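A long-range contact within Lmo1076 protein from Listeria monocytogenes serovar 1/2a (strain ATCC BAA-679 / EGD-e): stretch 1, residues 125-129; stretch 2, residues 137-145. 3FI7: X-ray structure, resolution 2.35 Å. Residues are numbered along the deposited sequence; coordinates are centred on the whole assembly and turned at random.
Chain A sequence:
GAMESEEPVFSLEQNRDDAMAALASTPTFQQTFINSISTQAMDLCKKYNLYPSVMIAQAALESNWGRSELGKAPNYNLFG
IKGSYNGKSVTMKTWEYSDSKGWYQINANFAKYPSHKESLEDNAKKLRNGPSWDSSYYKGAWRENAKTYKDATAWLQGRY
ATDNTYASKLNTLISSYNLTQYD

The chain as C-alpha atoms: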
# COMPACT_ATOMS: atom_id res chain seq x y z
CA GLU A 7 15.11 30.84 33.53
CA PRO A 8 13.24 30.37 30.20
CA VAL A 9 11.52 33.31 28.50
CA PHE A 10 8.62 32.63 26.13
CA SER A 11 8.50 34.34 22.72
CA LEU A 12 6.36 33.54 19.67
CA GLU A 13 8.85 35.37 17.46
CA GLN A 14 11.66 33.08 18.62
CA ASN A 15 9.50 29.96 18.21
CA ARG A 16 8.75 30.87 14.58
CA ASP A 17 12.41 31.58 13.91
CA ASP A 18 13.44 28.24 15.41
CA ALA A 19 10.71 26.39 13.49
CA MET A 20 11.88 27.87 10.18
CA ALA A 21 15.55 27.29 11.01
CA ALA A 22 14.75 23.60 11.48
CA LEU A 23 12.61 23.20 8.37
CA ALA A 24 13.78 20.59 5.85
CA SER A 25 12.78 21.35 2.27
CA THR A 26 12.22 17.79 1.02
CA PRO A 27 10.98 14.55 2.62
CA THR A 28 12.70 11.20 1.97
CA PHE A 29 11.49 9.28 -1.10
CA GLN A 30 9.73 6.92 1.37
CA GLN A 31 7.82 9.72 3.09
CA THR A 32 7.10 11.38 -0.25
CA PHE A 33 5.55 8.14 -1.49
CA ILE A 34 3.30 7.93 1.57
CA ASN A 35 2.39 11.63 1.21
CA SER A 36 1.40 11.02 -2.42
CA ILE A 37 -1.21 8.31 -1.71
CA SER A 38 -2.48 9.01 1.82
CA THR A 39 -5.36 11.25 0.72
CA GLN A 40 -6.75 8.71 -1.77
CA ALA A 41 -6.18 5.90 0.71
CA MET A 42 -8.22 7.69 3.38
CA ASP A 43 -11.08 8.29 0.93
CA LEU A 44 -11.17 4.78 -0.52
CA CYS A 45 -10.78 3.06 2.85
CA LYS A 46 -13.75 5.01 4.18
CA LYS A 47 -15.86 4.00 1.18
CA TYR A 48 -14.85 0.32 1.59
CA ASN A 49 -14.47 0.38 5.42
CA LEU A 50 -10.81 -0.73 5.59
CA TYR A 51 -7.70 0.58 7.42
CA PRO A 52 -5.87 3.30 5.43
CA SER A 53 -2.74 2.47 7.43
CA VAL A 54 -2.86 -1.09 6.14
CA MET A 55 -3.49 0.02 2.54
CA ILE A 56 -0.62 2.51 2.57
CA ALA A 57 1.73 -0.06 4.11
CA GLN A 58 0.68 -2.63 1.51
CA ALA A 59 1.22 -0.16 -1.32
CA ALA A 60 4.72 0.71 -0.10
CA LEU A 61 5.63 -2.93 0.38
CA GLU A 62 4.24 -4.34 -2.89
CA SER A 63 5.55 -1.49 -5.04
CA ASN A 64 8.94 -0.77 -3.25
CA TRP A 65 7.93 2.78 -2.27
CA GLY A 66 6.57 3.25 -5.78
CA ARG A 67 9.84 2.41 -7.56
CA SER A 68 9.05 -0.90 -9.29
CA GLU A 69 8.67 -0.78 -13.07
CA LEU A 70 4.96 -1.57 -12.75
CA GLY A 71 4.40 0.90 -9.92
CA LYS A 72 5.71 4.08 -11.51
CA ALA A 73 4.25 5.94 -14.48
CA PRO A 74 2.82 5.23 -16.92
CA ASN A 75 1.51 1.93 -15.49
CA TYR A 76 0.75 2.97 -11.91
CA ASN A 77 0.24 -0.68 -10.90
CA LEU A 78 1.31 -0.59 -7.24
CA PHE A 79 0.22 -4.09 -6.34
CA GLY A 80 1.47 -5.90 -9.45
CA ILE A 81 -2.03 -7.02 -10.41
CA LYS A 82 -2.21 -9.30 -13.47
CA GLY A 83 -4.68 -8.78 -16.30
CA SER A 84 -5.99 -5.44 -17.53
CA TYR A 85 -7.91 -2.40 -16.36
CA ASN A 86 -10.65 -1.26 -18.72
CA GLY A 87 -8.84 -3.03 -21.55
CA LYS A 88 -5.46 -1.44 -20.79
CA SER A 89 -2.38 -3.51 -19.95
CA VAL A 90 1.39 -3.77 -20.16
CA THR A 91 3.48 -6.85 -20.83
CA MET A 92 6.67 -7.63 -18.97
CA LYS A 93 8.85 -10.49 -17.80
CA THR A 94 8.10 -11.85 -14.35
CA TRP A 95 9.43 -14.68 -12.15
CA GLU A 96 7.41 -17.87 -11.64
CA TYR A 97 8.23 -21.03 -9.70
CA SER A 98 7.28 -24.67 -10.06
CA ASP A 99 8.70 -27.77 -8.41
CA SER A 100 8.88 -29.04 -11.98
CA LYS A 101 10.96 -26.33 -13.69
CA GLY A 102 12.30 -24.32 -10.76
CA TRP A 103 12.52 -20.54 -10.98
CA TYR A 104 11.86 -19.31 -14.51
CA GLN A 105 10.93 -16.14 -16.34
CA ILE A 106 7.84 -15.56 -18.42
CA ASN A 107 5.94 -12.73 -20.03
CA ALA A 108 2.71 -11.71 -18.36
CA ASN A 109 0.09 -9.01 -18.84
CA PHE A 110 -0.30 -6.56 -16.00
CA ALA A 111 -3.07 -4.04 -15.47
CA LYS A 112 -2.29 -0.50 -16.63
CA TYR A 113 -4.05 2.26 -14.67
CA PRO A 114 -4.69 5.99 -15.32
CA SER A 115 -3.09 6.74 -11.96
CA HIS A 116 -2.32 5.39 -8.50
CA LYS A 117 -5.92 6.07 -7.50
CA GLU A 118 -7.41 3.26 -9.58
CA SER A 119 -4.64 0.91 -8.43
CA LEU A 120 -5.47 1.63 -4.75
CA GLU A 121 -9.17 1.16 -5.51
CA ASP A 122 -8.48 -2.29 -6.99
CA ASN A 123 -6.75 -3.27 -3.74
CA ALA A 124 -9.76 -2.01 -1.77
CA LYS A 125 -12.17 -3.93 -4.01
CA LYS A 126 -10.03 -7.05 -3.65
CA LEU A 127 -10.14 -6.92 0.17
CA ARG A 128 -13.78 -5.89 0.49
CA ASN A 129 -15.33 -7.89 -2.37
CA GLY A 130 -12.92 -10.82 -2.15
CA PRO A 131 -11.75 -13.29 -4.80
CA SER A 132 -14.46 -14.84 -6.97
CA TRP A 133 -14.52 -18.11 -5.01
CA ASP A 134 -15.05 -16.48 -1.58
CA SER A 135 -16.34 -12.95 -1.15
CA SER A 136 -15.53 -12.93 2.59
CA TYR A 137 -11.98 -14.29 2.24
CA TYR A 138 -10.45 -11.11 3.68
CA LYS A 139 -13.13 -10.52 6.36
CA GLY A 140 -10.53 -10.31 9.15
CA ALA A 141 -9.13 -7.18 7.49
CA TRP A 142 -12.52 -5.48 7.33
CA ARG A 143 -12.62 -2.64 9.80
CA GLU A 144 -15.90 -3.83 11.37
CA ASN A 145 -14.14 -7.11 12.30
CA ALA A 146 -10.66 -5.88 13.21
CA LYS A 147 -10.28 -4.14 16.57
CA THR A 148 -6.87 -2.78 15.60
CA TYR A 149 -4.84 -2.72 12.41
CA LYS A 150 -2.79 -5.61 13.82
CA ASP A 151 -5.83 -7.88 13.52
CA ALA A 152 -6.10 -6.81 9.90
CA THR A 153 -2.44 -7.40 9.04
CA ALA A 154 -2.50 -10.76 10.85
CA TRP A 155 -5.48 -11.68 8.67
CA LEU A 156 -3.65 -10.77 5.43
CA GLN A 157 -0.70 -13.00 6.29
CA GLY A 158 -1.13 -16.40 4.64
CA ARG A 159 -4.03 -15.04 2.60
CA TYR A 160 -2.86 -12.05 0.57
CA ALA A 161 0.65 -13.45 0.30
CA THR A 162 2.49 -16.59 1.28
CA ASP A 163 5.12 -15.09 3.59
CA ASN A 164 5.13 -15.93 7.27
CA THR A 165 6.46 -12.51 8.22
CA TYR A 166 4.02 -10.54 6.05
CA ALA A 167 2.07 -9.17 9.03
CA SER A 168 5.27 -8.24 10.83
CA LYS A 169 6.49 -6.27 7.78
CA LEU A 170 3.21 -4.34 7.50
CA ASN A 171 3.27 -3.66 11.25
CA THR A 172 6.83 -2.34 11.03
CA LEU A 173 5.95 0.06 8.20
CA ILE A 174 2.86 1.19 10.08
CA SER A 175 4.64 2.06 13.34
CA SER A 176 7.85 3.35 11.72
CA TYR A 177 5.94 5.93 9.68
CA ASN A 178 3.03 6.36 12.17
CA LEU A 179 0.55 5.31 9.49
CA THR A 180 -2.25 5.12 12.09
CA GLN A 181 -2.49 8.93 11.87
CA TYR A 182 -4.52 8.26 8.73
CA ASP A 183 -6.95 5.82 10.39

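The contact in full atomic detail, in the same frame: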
# COMPACT_ATOMS: atom_id res chain seq x y z
N LYS A 125 -11.14 -3.03 -3.49
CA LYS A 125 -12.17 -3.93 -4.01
C LYS A 125 -11.80 -5.38 -3.71
O LYS A 125 -12.64 -6.17 -3.29
CB LYS A 125 -12.34 -3.74 -5.51
CG LYS A 125 -13.15 -2.51 -5.91
CD LYS A 125 -13.08 -2.37 -7.42
CE LYS A 125 -14.09 -1.38 -7.96
NZ LYS A 125 -13.97 -1.30 -9.45
N LYS A 126 -10.53 -5.71 -3.93
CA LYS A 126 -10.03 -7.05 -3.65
C LYS A 126 -10.30 -7.46 -2.21
O LYS A 126 -10.86 -8.53 -1.96
CB LYS A 126 -8.53 -7.11 -3.97
CG LYS A 126 -7.93 -8.51 -3.99
CD LYS A 126 -6.50 -8.47 -4.54
CE LYS A 126 -5.89 -9.87 -4.64
NZ LYS A 126 -4.50 -9.84 -5.18
N LEU A 127 -9.93 -6.62 -1.25
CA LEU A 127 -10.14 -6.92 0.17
C LEU A 127 -11.61 -6.98 0.55
O LEU A 127 -12.03 -7.89 1.27
CB LEU A 127 -9.41 -5.92 1.07
CG LEU A 127 -7.88 -5.98 1.00
CD1 LEU A 127 -7.23 -5.21 2.14
CD2 LEU A 127 -7.42 -7.42 1.01
N ARG A 128 -12.38 -6.00 0.09
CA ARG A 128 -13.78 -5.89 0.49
C ARG A 128 -14.66 -6.89 -0.26
O ARG A 128 -15.47 -7.58 0.36
CB ARG A 128 -14.30 -4.46 0.30
CG ARG A 128 -15.83 -4.32 0.37
CD ARG A 128 -16.38 -4.80 1.72
NE ARG A 128 -15.77 -4.10 2.84
CZ ARG A 128 -16.05 -4.35 4.12
NH1 ARG A 128 -16.92 -5.29 4.45
NH2 ARG A 128 -15.45 -3.65 5.07
N ASN A 129 -14.50 -6.99 -1.58
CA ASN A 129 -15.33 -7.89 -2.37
C ASN A 129 -14.82 -9.32 -2.42
O ASN A 129 -15.58 -10.25 -2.71
CB ASN A 129 -15.53 -7.37 -3.80
CG ASN A 129 -16.17 -6.00 -3.83
OD1 ASN A 129 -16.93 -5.64 -2.93
ND2 ASN A 129 -15.87 -5.23 -4.87
N TYR A 137 -13.35 -13.84 2.00
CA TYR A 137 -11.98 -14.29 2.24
C TYR A 137 -11.14 -13.35 3.11
O TYR A 137 -10.36 -13.81 3.96
CB TYR A 137 -11.27 -14.50 0.91
CG TYR A 137 -9.98 -15.26 1.02
CD1 TYR A 137 -9.94 -16.50 1.65
CD2 TYR A 137 -8.81 -14.77 0.47
CE1 TYR A 137 -8.76 -17.21 1.75
CE2 TYR A 137 -7.63 -15.48 0.55
CZ TYR A 137 -7.61 -16.70 1.19
OH TYR A 137 -6.44 -17.40 1.28
N TYR A 138 -11.27 -12.04 2.91
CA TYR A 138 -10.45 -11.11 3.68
C TYR A 138 -11.18 -10.46 4.86
O TYR A 138 -10.78 -9.40 5.34
CB TYR A 138 -9.84 -10.03 2.77
CG TYR A 138 -8.89 -10.57 1.72
CD1 TYR A 138 -7.62 -11.01 2.07
CD2 TYR A 138 -9.25 -10.62 0.38
CE1 TYR A 138 -6.74 -11.49 1.13
CE2 TYR A 138 -8.37 -11.11 -0.58
CZ TYR A 138 -7.12 -11.55 -0.20
OH TYR A 138 -6.23 -12.03 -1.13
N LYS A 139 -12.25 -11.10 5.33
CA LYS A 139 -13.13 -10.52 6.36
C LYS A 139 -12.40 -10.04 7.62
O LYS A 139 -12.82 -9.08 8.26
CB LYS A 139 -14.22 -11.51 6.76
CG LYS A 139 -13.69 -12.80 7.35
CD LYS A 139 -14.82 -13.77 7.67
CE LYS A 139 -14.29 -15.17 7.94
NZ LYS A 139 -15.38 -16.15 8.21
N GLY A 140 -11.30 -10.70 7.98
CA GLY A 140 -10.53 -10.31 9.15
C GLY A 140 -9.81 -8.98 8.98
O GLY A 140 -9.31 -8.41 9.95
N ALA A 141 -9.76 -8.47 7.75
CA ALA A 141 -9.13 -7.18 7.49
C ALA A 141 -10.18 -6.09 7.32
O ALA A 141 -9.85 -4.92 7.14
CB ALA A 141 -8.22 -7.24 6.27
N TRP A 142 -11.46 -6.48 7.36
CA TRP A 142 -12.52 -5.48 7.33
C TRP A 142 -12.53 -4.75 8.66
O TRP A 142 -12.37 -5.35 9.72
CB TRP A 142 -13.90 -6.11 7.08
CG TRP A 142 -14.02 -6.86 5.79
CD1 TRP A 142 -13.17 -6.80 4.72
CD2 TRP A 142 -15.06 -7.77 5.43
NE1 TRP A 142 -13.61 -7.62 3.72
CE2 TRP A 142 -14.77 -8.23 4.12
CE3 TRP A 142 -16.21 -8.24 6.08
CZ2 TRP A 142 -15.59 -9.15 3.46
CZ3 TRP A 142 -17.03 -9.15 5.41
CH2 TRP A 142 -16.71 -9.60 4.12
N ARG A 143 -12.72 -3.44 8.60
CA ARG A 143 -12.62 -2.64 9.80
C ARG A 143 -13.67 -3.00 10.85
O ARG A 143 -13.41 -2.91 12.05
CB ARG A 143 -12.65 -1.16 9.45
CG ARG A 143 -11.99 -0.32 10.50
CD ARG A 143 -11.62 1.05 10.02
NE ARG A 143 -11.11 1.82 11.15
CZ ARG A 143 -10.62 3.04 11.06
NH1 ARG A 143 -10.56 3.65 9.88
NH2 ARG A 143 -10.17 3.65 12.15
N GLU A 144 -14.86 -3.42 10.42
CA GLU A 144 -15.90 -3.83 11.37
C GLU A 144 -15.59 -5.16 12.08
O GLU A 144 -16.27 -5.52 13.03
CB GLU A 144 -17.30 -3.87 10.73
CG GLU A 144 -17.54 -4.99 9.71
CD GLU A 144 -17.10 -4.62 8.30
OE1 GLU A 144 -17.62 -5.23 7.34
OE2 GLU A 144 -16.22 -3.73 8.14
N ASN A 145 -14.55 -5.87 11.63
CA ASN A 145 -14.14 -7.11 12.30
C ASN A 145 -12.76 -7.04 12.95
O ASN A 145 -12.35 -7.97 13.63
CB ASN A 145 -14.13 -8.29 11.32
CG ASN A 145 -15.50 -8.61 10.76
OD1 ASN A 145 -16.52 -8.44 11.44
ND2 ASN A 145 -15.54 -9.08 9.52
O HOH W 1 -12.93 -10.62 1.10

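Contact between the helical stretch 125-129 and the loop that returns past it at 137-145, burying 393 Å² counted over both sides. The backbones come nearest at L127 and Y138, whose CA atoms lie 5.5 Å apart, and K126, L127 and R128 supply the helix side of the contact. Y138 points its CA-to-CB bond toward the helix. The Y138 ring receives the L127 side chain over one face: L127 CD2 sits 3.7 Å from the ring centroid and only 17° off the ring normal, a CH-pi contact, with L127 CD2 to Y138 CG at 3.5 Å as the closest side-chain approach. The backbone of the helix also presses on this residue, with L127 O 3.4 Å from Y138 CB and K126 O 3.5 Å from Y138 CD2. The aliphatic K126 chain, extended with all four chi angles t, passes more loosely, its CE 4.1 Å from Y138 OH. A water links the two backbones, donating to L127 O (2.9 Å) and accepting from Y138 N (2.8 Å). K139 and G140 make no contact with the helix, but the 3-10 segment 139-141 turns the chain tightly: A141 N donates a hydrogen bond to Y138 O at 2.8 Å, and W142 N one to K139 O at 3.1 Å. A141 is buried and its CB faces the helix, though A141 CB stays 4.7 Å from L127 CD1. At the ring edge, W142 NE1 donates to L127 O at 2.9 Å with a nearly straight N-H...O angle of 170°, so the L127 carbonyl accepts from both the indole and the water. Over one ring face lies the guanidinium of R128, stacked with centres 3.7 Å apart and planes at 24°; R128 CZ is 3.7 Å from the centroid of the five-membered ring and 13° off its normal, a cation-pi arrangement. The CA-to-CB bond of R128 points away from stretch 2, and the p values of chi2 and chi3 fold the chain so that its end comes back. R143 contributes little, and its side chain leads away. E144 completes the arrangement by meeting the same guanidinium at its edge: R128 NH1 donates to E144 OE1 at 3.0 Å and R128 NH2 to E144 OE2 at 3.2 Å, a two-pronged salt bridge that leaves the guanidinium face free for the indole. N145 lies beyond reach of the helix but braces the loop, its ND2 donating to K139 O at 3.0 Å.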